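Local coordinates for YqgE/AlgH family protein (Corynebacterium diphtheriae NCTC 13129, PDB 2GS5), which is of unknown function but belongs to the UPF0301 (AlgH) family of bacterial proteins, at residues R5-A9 with M10-E14; A139-A142 with P143-A147. All blocks are in the same frame, centred on the assembly; numbering follows the deposited sequence.

Interaction 1 of 2, residues R5-A9 with M10-E14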
loop_
_atom_site.group_PDB
_atom_site.type_symbol
_atom_site.label_atom_id
_atom_site.label_comp_id
_atom_site.label_asym_id
_atom_site.label_seq_id
_atom_site.Cartn_x
_atom_site.Cartn_y
_atom_site.Cartn_z
ATOM N N ARG A 5 21.729 3.227 -12.760
ATOM C CA ARG A 5 22.507 2.104 -13.298
ATOM C C ARG A 5 21.870 0.727 -13.090
ATOM O O ARG A 5 22.183 -0.210 -13.823
ATOM C CB ARG A 5 23.916 2.090 -12.702
ATOM C CG ARG A 5 24.890 3.026 -13.382
ATOM C CD ARG A 5 26.145 3.223 -12.549
ATOM N NE ARG A 5 26.785 1.953 -12.197
ATOM C CZ ARG A 5 26.631 1.296 -11.043
ATOM N NH1 ARG A 5 25.845 1.760 -10.072
ATOM N NH2 ARG A 5 27.277 0.149 -10.859
ATOM N N LEU A 6 20.985 0.596 -12.102
ATOM C CA LEU A 6 20.275 -0.663 -11.895
ATOM C C LEU A 6 19.467 -1.084 -13.117
ATOM O O LEU A 6 19.205 -2.270 -13.303
ATOM C CB LEU A 6 19.347 -0.587 -10.676
ATOM C CG LEU A 6 20.035 -0.805 -9.331
ATOM C CD1 LEU A 6 19.068 -0.528 -8.199
ATOM C CD2 LEU A 6 20.571 -2.225 -9.233
ATOM N N PHE A 7 19.093 -0.117 -13.954
ATOM C CA PHE A 7 18.126 -0.355 -15.022
ATOM C C PHE A 7 18.731 -0.363 -16.424
ATOM O O PHE A 7 18.016 -0.222 -17.415
ATOM C CB PHE A 7 16.996 0.676 -14.906
ATOM C CG PHE A 7 16.329 0.657 -13.564
ATOM C CD1 PHE A 7 15.463 -0.372 -13.234
ATOM C CD2 PHE A 7 16.614 1.626 -12.613
ATOM C CE1 PHE A 7 14.860 -0.422 -11.989
ATOM C CE2 PHE A 7 16.019 1.582 -11.359
ATOM C CZ PHE A 7 15.138 0.558 -11.051
ATOM N N ASN A 8 20.038 -0.573 -16.508
ATOM C CA ASN A 8 20.718 -0.596 -17.801
ATOM C C ASN A 8 20.240 -1.743 -18.699
ATOM O O ASN A 8 20.142 -1.582 -19.910
ATOM C CB ASN A 8 22.239 -0.677 -17.613
ATOM C CG ASN A 8 22.845 0.633 -17.121
ATOM O OD1 ASN A 8 22.181 1.669 -17.077
ATOM N ND2 ASN A 8 24.115 0.588 -16.746
ATOM N N ALA A 9 19.963 -2.899 -18.101
ATOM C CA ALA A 9 19.427 -4.054 -18.832
ATOM C C ALA A 9 17.988 -4.359 -18.415
ATOM O O ALA A 9 17.193 -4.840 -19.217
ATOM C CB ALA A 9 20.307 -5.271 -18.604
HETATM N N MSE A 10 17.674 -4.080 -17.155
HETATM C CA MSE A 10 16.366 -4.340 -16.569
HETATM C C MSE A 10 15.583 -3.039 -16.586
HETATM O O MSE A 10 16.119 -2.010 -16.224
HETATM C CB MSE A 10 16.578 -4.791 -15.126
HETATM C CG MSE A 10 15.339 -5.145 -14.351
HETATM SE SE MSE A 10 15.853 -5.519 -12.510
HETATM C CE MSE A 10 15.938 -3.696 -11.832
ATOM N N GLU A 11 14.329 -3.063 -17.017
ATOM C CA GLU A 11 13.556 -1.820 -17.094
ATOM C C GLU A 11 12.747 -1.563 -15.838
ATOM O O GLU A 11 12.322 -2.496 -15.161
ATOM C CB GLU A 11 12.633 -1.824 -18.303
ATOM C CG GLU A 11 13.381 -1.716 -19.615
ATOM C CD GLU A 11 12.659 -0.853 -20.615
ATOM O OE1 GLU A 11 13.340 -0.071 -21.325
ATOM O OE2 GLU A 11 11.413 -0.959 -20.688
ATOM N N ARG A 12 12.551 -0.279 -15.544
ATOM C CA ARG A 12 11.744 0.139 -14.406
ATOM C C ARG A 12 10.294 -0.235 -14.636
ATOM O O ARG A 12 9.805 -0.171 -15.769
ATOM C CB ARG A 12 11.823 1.654 -14.222
ATOM C CG ARG A 12 13.179 2.205 -13.818
ATOM C CD ARG A 12 13.066 3.691 -13.530
ATOM N NE ARG A 12 14.323 4.310 -13.109
ATOM C CZ ARG A 12 15.318 4.637 -13.928
ATOM N NH1 ARG A 12 16.415 5.204 -13.432
ATOM N NH2 ARG A 12 15.242 4.398 -15.236
ATOM N N ASN A 13 9.606 -0.614 -13.558
ATOM C CA ASN A 13 8.157 -0.755 -13.588
ATOM C C ASN A 13 7.546 0.636 -13.487
ATOM O O ASN A 13 7.988 1.459 -12.690
ATOM C CB ASN A 13 7.660 -1.610 -12.422
ATOM C CG ASN A 13 8.244 -3.015 -12.416
ATOM O OD1 ASN A 13 8.667 -3.524 -11.370
ATOM N ND2 ASN A 13 8.268 -3.651 -13.584
ATOM N N GLU A 14 6.521 0.908 -14.287
ATOM C CA GLU A 14 5.893 2.226 -14.261
ATOM C C GLU A 14 4.897 2.334 -13.111
ATOM O O GLU A 14 4.143 1.403 -12.858
ATOM C CB GLU A 14 5.203 2.523 -15.588
ATOM C CG GLU A 14 6.177 2.923 -16.679
ATOM C CD GLU A 14 6.942 4.190 -16.334
ATOM O OE1 GLU A 14 6.286 5.236 -16.093
ATOM O OE2 GLU A 14 8.193 4.134 -16.293
#
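Arg12 lies across the face of the Phe7 ring, a CH-pi contact formed where the N-terminal arm leaves its short 3-10 segment and bends in a loop before strand 19-23. Followed outward, the arginine meets the ring step by step. CB stands higher over the face, 4.3 Å from Phe7 CD1. CG makes the main contact: it sits over the middle of the ring, 3.4 Å from the centroid and 7° off the normal. CD rises a little, 4.2 Å from Phe7 CD2, and NE comes down over the rim, 3.6 Å from Phe7 CD2. CZ then lies 3.5 Å from Phe7 CD2, which stands over the centre of the guanidinium face. The two planes are 31° apart, so the overlap is tilted. The chain is extended from CG to NE, and it runs at about a right angle to the Phe7 side chain. At the tip, NH1 forms a salt bridge with Asp4, which fixes the polar end while the methylene part serves as apolar cover.

The opposite face of Phe7 has Leu6 CB over its rim. Met10, modelled as selenomethionine, starts with CG anti to its backbone N and bends at chi3 (82°), which returns its methyl group to the aromatic. Phe7 and Met10 also rest on Phe156 of strand 155-159, anchoring this surface turn to the sheet. The methyl group approaches the ring obliquely, with Met10 CE 3.5 Å from Phe7 CE1.

Interaction 2 of 2, residues A139-A142 with P143-A147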
loop_
_atom_site.group_PDB
_atom_site.type_symbol
_atom_site.label_atom_id
_atom_site.label_comp_id
_atom_site.label_asym_id
_atom_site.label_seq_id
_atom_site.Cartn_x
_atom_site.Cartn_y
_atom_site.Cartn_z
ATOM N N ALA A 139 -0.306 9.664 1.403
ATOM C CA ALA A 139 0.815 10.358 0.776
ATOM C C ALA A 139 0.351 10.857 -0.595
ATOM O O ALA A 139 -0.470 10.222 -1.243
ATOM C CB ALA A 139 1.992 9.417 0.631
ATOM N N GLU A 140 0.852 12.019 -0.999
ATOM C CA GLU A 140 0.488 12.620 -2.286
ATOM C C GLU A 140 1.745 13.070 -3.009
ATOM O O GLU A 140 2.675 13.585 -2.381
ATOM C CB GLU A 140 -0.451 13.831 -2.093
ATOM C CG GLU A 140 -0.961 14.452 -3.409
ATOM C CD GLU A 140 -1.855 15.687 -3.234
ATOM O OE1 GLU A 140 -2.178 16.055 -2.092
ATOM O OE2 GLU A 140 -2.212 16.314 -4.263
ATOM N N TRP A 141 1.759 12.874 -4.327
ATOM C CA TRP A 141 2.787 13.423 -5.215
ATOM C C TRP A 141 2.142 14.372 -6.201
ATOM O O TRP A 141 1.174 14.012 -6.881
ATOM C CB TRP A 141 3.521 12.327 -5.994
ATOM C CG TRP A 141 4.449 11.546 -5.152
ATOM C CD1 TRP A 141 5.799 11.707 -5.056
ATOM C CD2 TRP A 141 4.103 10.507 -4.230
ATOM N NE1 TRP A 141 6.316 10.828 -4.136
ATOM C CE2 TRP A 141 5.298 10.082 -3.609
ATOM C CE3 TRP A 141 2.903 9.889 -3.870
ATOM C CZ2 TRP A 141 5.327 9.062 -2.661
ATOM C CZ3 TRP A 141 2.933 8.883 -2.913
ATOM C CH2 TRP A 141 4.136 8.478 -2.323
ATOM N N ALA A 142 2.682 15.579 -6.290
ATOM C CA ALA A 142 2.272 16.501 -7.334
ATOM C C ALA A 142 2.561 15.896 -8.702
ATOM O O ALA A 142 3.398 15.002 -8.826
ATOM C CB ALA A 142 3.009 17.816 -7.190
ATOM N N PRO A 143 1.882 16.395 -9.743
ATOM C CA PRO A 143 2.185 15.948 -11.098
ATOM C C PRO A 143 3.675 16.005 -11.400
ATOM O O PRO A 143 4.315 17.014 -11.125
ATOM C CB PRO A 143 1.441 16.958 -11.966
ATOM C CG PRO A 143 0.308 17.407 -11.135
ATOM C CD PRO A 143 0.796 17.389 -9.720
ATOM N N GLY A 144 4.214 14.920 -11.942
ATOM C CA GLY A 144 5.624 14.853 -12.317
ATOM C C GLY A 144 6.604 14.590 -11.182
ATOM O O GLY A 144 7.759 14.247 -11.426
ATOM N N GLN A 145 6.150 14.725 -9.936
ATOM C CA GLN A 145 7.058 14.667 -8.788
ATOM C C GLN A 145 7.470 13.238 -8.436
ATOM O O GLN A 145 8.630 12.999 -8.086
ATOM C CB GLN A 145 6.421 15.369 -7.580
ATOM C CG GLN A 145 7.300 15.473 -6.339
ATOM C CD GLN A 145 8.585 16.266 -6.531
ATOM O OE1 GLN A 145 8.645 17.217 -7.320
ATOM N NE2 GLN A 145 9.624 15.882 -5.790
ATOM N N LEU A 146 6.546 12.288 -8.551
ATOM C CA LEU A 146 6.895 10.887 -8.324
ATOM C C LEU A 146 7.958 10.451 -9.328
ATOM O O LEU A 146 8.942 9.816 -8.949
ATOM C CB LEU A 146 5.675 9.975 -8.404
ATOM C CG LEU A 146 5.970 8.482 -8.234
ATOM C CD1 LEU A 146 6.722 8.206 -6.929
ATOM C CD2 LEU A 146 4.671 7.706 -8.290
ATOM N N ALA A 147 7.776 10.813 -10.600
ATOM C CA ALA A 147 8.766 10.496 -11.631
ATOM C C ALA A 147 10.144 11.048 -11.281
ATOM O O ALA A 147 11.160 10.353 -11.404
ATOM C CB ALA A 147 8.319 11.052 -12.956
HETATM O O HOH W 1 3.308 12.212 -9.457
#
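The carbonyl oxygen of Ala142 is gripped twice: by the backbone N-H of Gln145 and by water 1. The first bond, Gln145 N to Ala142 O, is 3.0 Å long and fairly straight at 160°, although the donor stands 41° out of the carbonyl plane. It closes a type II beta turn, in keeping with the positive phi of Gly144 (80°), and Gly144 is also the N-cap of helix 145-151. The water donates to Ala142 O at 2.9 Å and accepts a weak, 3.4 Å bond from Leu146 N, bridging the residue after the strand to the first helical turn.

Next to these bonds, Trp141 and Leu146 meet. The indole CD1 of Trp141 lies 3.8 Å from Leu146 CB, while Leu146 CD1 is over the face of the five-membered ring, 4.0 Å from its centroid and offset toward the rim. Both side chains also touch Leu21 and Thr47 of the neighbouring strands. Glu149 accepts hydrogen bonds from Trp141 NE1 and Gln145 NE2, one on each carboxylate oxygen. Backbone polarity thus helps hold the turn from strand to helix, and the indole adds both apolar packing and a polar tie to the helix.

Interactions 1 and 2 are separate local turns, in series along the chain, with centres about 20 Å apart and nearest atoms about 7 Å apart. Both are joined to the same mixed sheet: residues 5-14 rest on strand 155-159, whereas residues 139-141 end a strand of it, and the side chains of Trp141 and Leu146 touch 19-23 and 47-51. Interaction 1 is a surface contact with no buried residue, held across its segments by side-chain packing on an aromatic. Interaction 2 is partly buried; backbone and water hydrogen bonds help hold its turn beside an apolar pair. A carboxylate just outside the segments secures a polar end in each: Asp4 by salt bridge, Glu149 by hydrogen bonds.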